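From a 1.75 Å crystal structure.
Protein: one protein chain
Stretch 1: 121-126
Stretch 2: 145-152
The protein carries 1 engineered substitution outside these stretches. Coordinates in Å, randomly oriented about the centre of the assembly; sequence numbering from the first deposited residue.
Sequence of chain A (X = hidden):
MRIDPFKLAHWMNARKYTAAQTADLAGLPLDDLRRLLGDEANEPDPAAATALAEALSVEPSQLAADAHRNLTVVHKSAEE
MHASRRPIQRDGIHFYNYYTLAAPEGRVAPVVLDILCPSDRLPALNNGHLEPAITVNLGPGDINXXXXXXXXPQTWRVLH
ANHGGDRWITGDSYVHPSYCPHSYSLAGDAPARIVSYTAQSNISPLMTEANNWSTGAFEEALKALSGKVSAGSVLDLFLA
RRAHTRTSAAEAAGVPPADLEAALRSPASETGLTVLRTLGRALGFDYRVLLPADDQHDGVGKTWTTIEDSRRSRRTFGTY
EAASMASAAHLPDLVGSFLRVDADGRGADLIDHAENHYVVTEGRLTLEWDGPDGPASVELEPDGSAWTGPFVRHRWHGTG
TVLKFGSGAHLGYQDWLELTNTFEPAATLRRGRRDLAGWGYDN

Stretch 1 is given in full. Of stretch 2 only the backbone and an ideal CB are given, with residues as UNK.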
# COMPACT_ATOMS: atom_id res chain seq x y z
N ARG A 121 33.49 -4.37 -4.38
CA ARG A 121 32.85 -5.61 -4.62
C ARG A 121 31.50 -5.32 -5.24
O ARG A 121 30.70 -4.55 -4.69
CB ARG A 121 32.70 -6.42 -3.34
CG ARG A 121 31.99 -7.76 -3.50
CD ARG A 121 31.83 -8.54 -2.18
NE ARG A 121 33.14 -8.79 -1.60
CZ ARG A 121 33.89 -9.85 -1.90
NH1 ARG A 121 33.44 -10.77 -2.72
NH2 ARG A 121 35.08 -10.00 -1.34
N LEU A 122 31.22 -5.97 -6.35
CA LEU A 122 29.94 -5.79 -7.00
C LEU A 122 28.88 -6.53 -6.12
O LEU A 122 29.07 -7.67 -5.71
CB LEU A 122 30.01 -6.39 -8.40
CG LEU A 122 29.10 -5.80 -9.43
CD1 LEU A 122 29.65 -4.42 -9.77
CD2 LEU A 122 29.12 -6.71 -10.64
N PRO A 123 27.80 -5.81 -5.72
CA PRO A 123 26.90 -6.37 -4.76
C PRO A 123 25.96 -7.42 -5.40
O PRO A 123 25.21 -7.12 -6.30
CB PRO A 123 26.08 -5.16 -4.26
CG PRO A 123 26.12 -4.17 -5.39
CD PRO A 123 27.47 -4.42 -6.07
N ALA A 124 25.97 -8.63 -4.87
CA ALA A 124 25.25 -9.74 -5.44
C ALA A 124 23.77 -9.40 -5.33
O ALA A 124 23.35 -8.81 -4.33
CB ALA A 124 25.60 -11.05 -4.72
N LEU A 125 23.02 -9.74 -6.36
CA LEU A 125 21.58 -9.40 -6.39
C LEU A 125 20.71 -10.27 -5.49
O LEU A 125 21.06 -11.42 -5.22
CB LEU A 125 21.06 -9.51 -7.84
CG LEU A 125 21.60 -8.46 -8.81
CD1 LEU A 125 21.30 -8.97 -10.22
CD2 LEU A 125 21.00 -7.09 -8.63
N ASN A 126 19.58 -9.73 -5.00
CA ASN A 126 18.55 -10.58 -4.42
C ASN A 126 17.63 -11.13 -5.53
O ASN A 126 17.86 -10.89 -6.72
CB ASN A 126 17.76 -9.82 -3.35
CG ASN A 126 16.90 -8.70 -3.89
OD1 ASN A 126 16.61 -8.64 -5.07
ND2 ASN A 126 16.46 -7.80 -2.98
N UNK A 145 23.32 1.69 -6.37
CA UNK A 145 22.19 0.85 -6.63
C UNK A 145 22.40 -0.02 -7.85
O UNK A 145 22.92 0.47 -8.87
CB UNK A 145 20.93 1.70 -6.80
N UNK A 146 22.07 -1.29 -7.71
CA UNK A 146 22.15 -2.29 -8.81
C UNK A 146 20.80 -2.93 -9.08
O UNK A 146 20.13 -3.43 -8.14
CB UNK A 146 23.17 -3.38 -8.48
N UNK A 147 20.40 -2.94 -10.37
CA UNK A 147 19.08 -3.47 -10.82
C UNK A 147 19.15 -4.47 -11.98
O UNK A 147 18.15 -4.68 -12.64
CB UNK A 147 18.18 -2.30 -11.24
N UNK A 148 20.30 -5.10 -12.20
CA UNK A 148 20.49 -6.05 -13.34
C UNK A 148 21.86 -6.73 -13.26
O UNK A 148 22.74 -6.33 -12.49
CB UNK A 148 20.36 -5.32 -14.68
N UNK A 149 22.01 -7.79 -14.05
CA UNK A 149 23.19 -8.59 -14.05
C UNK A 149 24.35 -7.85 -14.64
O UNK A 149 25.42 -7.79 -14.07
CB UNK A 149 22.95 -9.90 -14.81
N UNK A 150 24.10 -7.26 -15.79
CA UNK A 150 25.08 -6.53 -16.54
C UNK A 150 25.17 -5.09 -15.94
O UNK A 150 24.15 -4.54 -15.57
CB UNK A 150 24.72 -6.51 -18.03
N UNK A 151 26.37 -4.54 -15.81
CA UNK A 151 26.59 -3.14 -15.36
C UNK A 151 26.57 -2.11 -16.48
O UNK A 151 27.50 -2.03 -17.28
CB UNK A 151 27.93 -3.04 -14.63
N UNK A 152 25.52 -1.32 -16.50
CA UNK A 152 25.22 -0.33 -17.53
C UNK A 152 24.61 0.89 -16.83
O UNK A 152 24.22 0.80 -15.70
CB UNK A 152 24.28 -0.90 -18.59

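Stretch 1 passes stretch 2 as an extended segment without regular secondary structure, offering the side chains of Leu122 and Leu125 and, between them, the carbonyl oxygen of Pro123. At position 145 the chain is in a strand, and the ideal CB points away from stretch 1 with none of its atoms within 5.5 Å. Stretch 1 sets no demand here, and many residues would serve; the deposited one is Gly145.

Position 146 is the decisive one. Its CB points toward stretch 1 and lies 4.3 Å from both Leu125 CD2 and Pro123 CG, so an aliphatic stem would pack well here. Farther out, the corridor between Leu122 and Leu125 leads to the Pro123 carbonyl, an acceptor. Leucine or methionine could use the apolar walls, but an aliphatic stem ending in a donor, as in glutamine, lysine or arginine, could use both features; arginine could also reach the carbonyl oxygens at 148 and 149. The residue is Arg146, almost fully extended with chi1 to chi3 all t. Its CD packs 3.9 Å from Leu125 CD2, and its NH1 donates a hydrogen bond to Pro123 O at 2.8 Å, near the guanidinium plane. Leu125 CG lies over one face of that group and Leu122 CD2 over the opposite face, the latter 3.9 Å from Arg146 CZ. NE of Arg146 donates a hydrogen bond to the carbonyl O of 148 at 3.0 Å, and NH2 of Arg146 donates one to the carbonyl O of 149 at 2.9 Å.

At 147 the CB points away, so stretch 1 leaves the choice open; Trp147 directs its indole elsewhere. Position 148, also facing away, has phi/psi of -174/166, which glycine adopts readily but which does not exclude other residues. It is Gly148, whose carbonyl O lies 3.8 Å from Leu125 CD1.

The CB at 149 points away, yet is 5.0 Å from Leu125 CD1, so a flexible chain could fold back along that leucine, whether apolar or polar at its tip. Glu149 does so with chi1 and chi2 both m, bringing OE2 to 3.8 Å from Leu125 CD1.

At 150 the CB points away, so almost any side chain would do, charged included; Glu150 makes no contact. At 151 the CB points sideways, 5.3 Å from Leu122 CD1; valine, leucine or isoleucine would suit. Ile151 places CG1 4.1 Å from Leu122 CD1. Position 152 is out of reach, so stretch 1 sets no preference; Thr152 plays no part.

Stretch 2 (145-152) GRWGEEIT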
# COMPACT_ATOMS: atom_id res chain seq x y z
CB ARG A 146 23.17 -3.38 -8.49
CG ARG A 146 23.54 -4.31 -9.63
CD ARG A 146 24.45 -5.43 -9.18
NE ARG A 146 24.71 -6.39 -10.27
CZ ARG A 146 25.38 -7.52 -10.13
NH1 ARG A 146 25.85 -7.88 -8.93
NH2 ARG A 146 25.57 -8.29 -11.21
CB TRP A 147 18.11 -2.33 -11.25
CG TRP A 147 17.95 -1.44 -10.16
CD1 TRP A 147 17.27 -1.71 -8.98
CD2 TRP A 147 18.68 -0.23 -9.93
NE1 TRP A 147 17.49 -0.68 -8.08
CE2 TRP A 147 18.36 0.21 -8.63
CE3 TRP A 147 19.55 0.53 -10.70
CZ2 TRP A 147 18.87 1.41 -8.11
CZ3 TRP A 147 20.01 1.70 -10.20
CH2 TRP A 147 19.68 2.14 -8.91
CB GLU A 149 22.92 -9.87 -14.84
CG GLU A 149 21.97 -10.79 -14.10
CD GLU A 149 22.62 -11.59 -12.99
OE1 GLU A 149 23.87 -11.68 -12.95
OE2 GLU A 149 21.88 -12.17 -12.18
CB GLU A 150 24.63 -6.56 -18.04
CG GLU A 150 25.65 -6.28 -19.14
CD GLU A 150 25.00 -5.99 -20.51
OE1 GLU A 150 24.13 -6.78 -20.95
OE2 GLU A 150 25.34 -4.97 -21.15
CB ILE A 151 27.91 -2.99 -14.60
CG1 ILE A 151 27.93 -3.97 -13.41
CG2 ILE A 151 28.13 -1.55 -14.13
CD1 ILE A 151 26.67 -3.91 -12.57
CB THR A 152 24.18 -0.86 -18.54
OG1 THR A 152 22.89 -0.88 -17.93
CG2 THR A 152 24.55 -2.28 -19.01
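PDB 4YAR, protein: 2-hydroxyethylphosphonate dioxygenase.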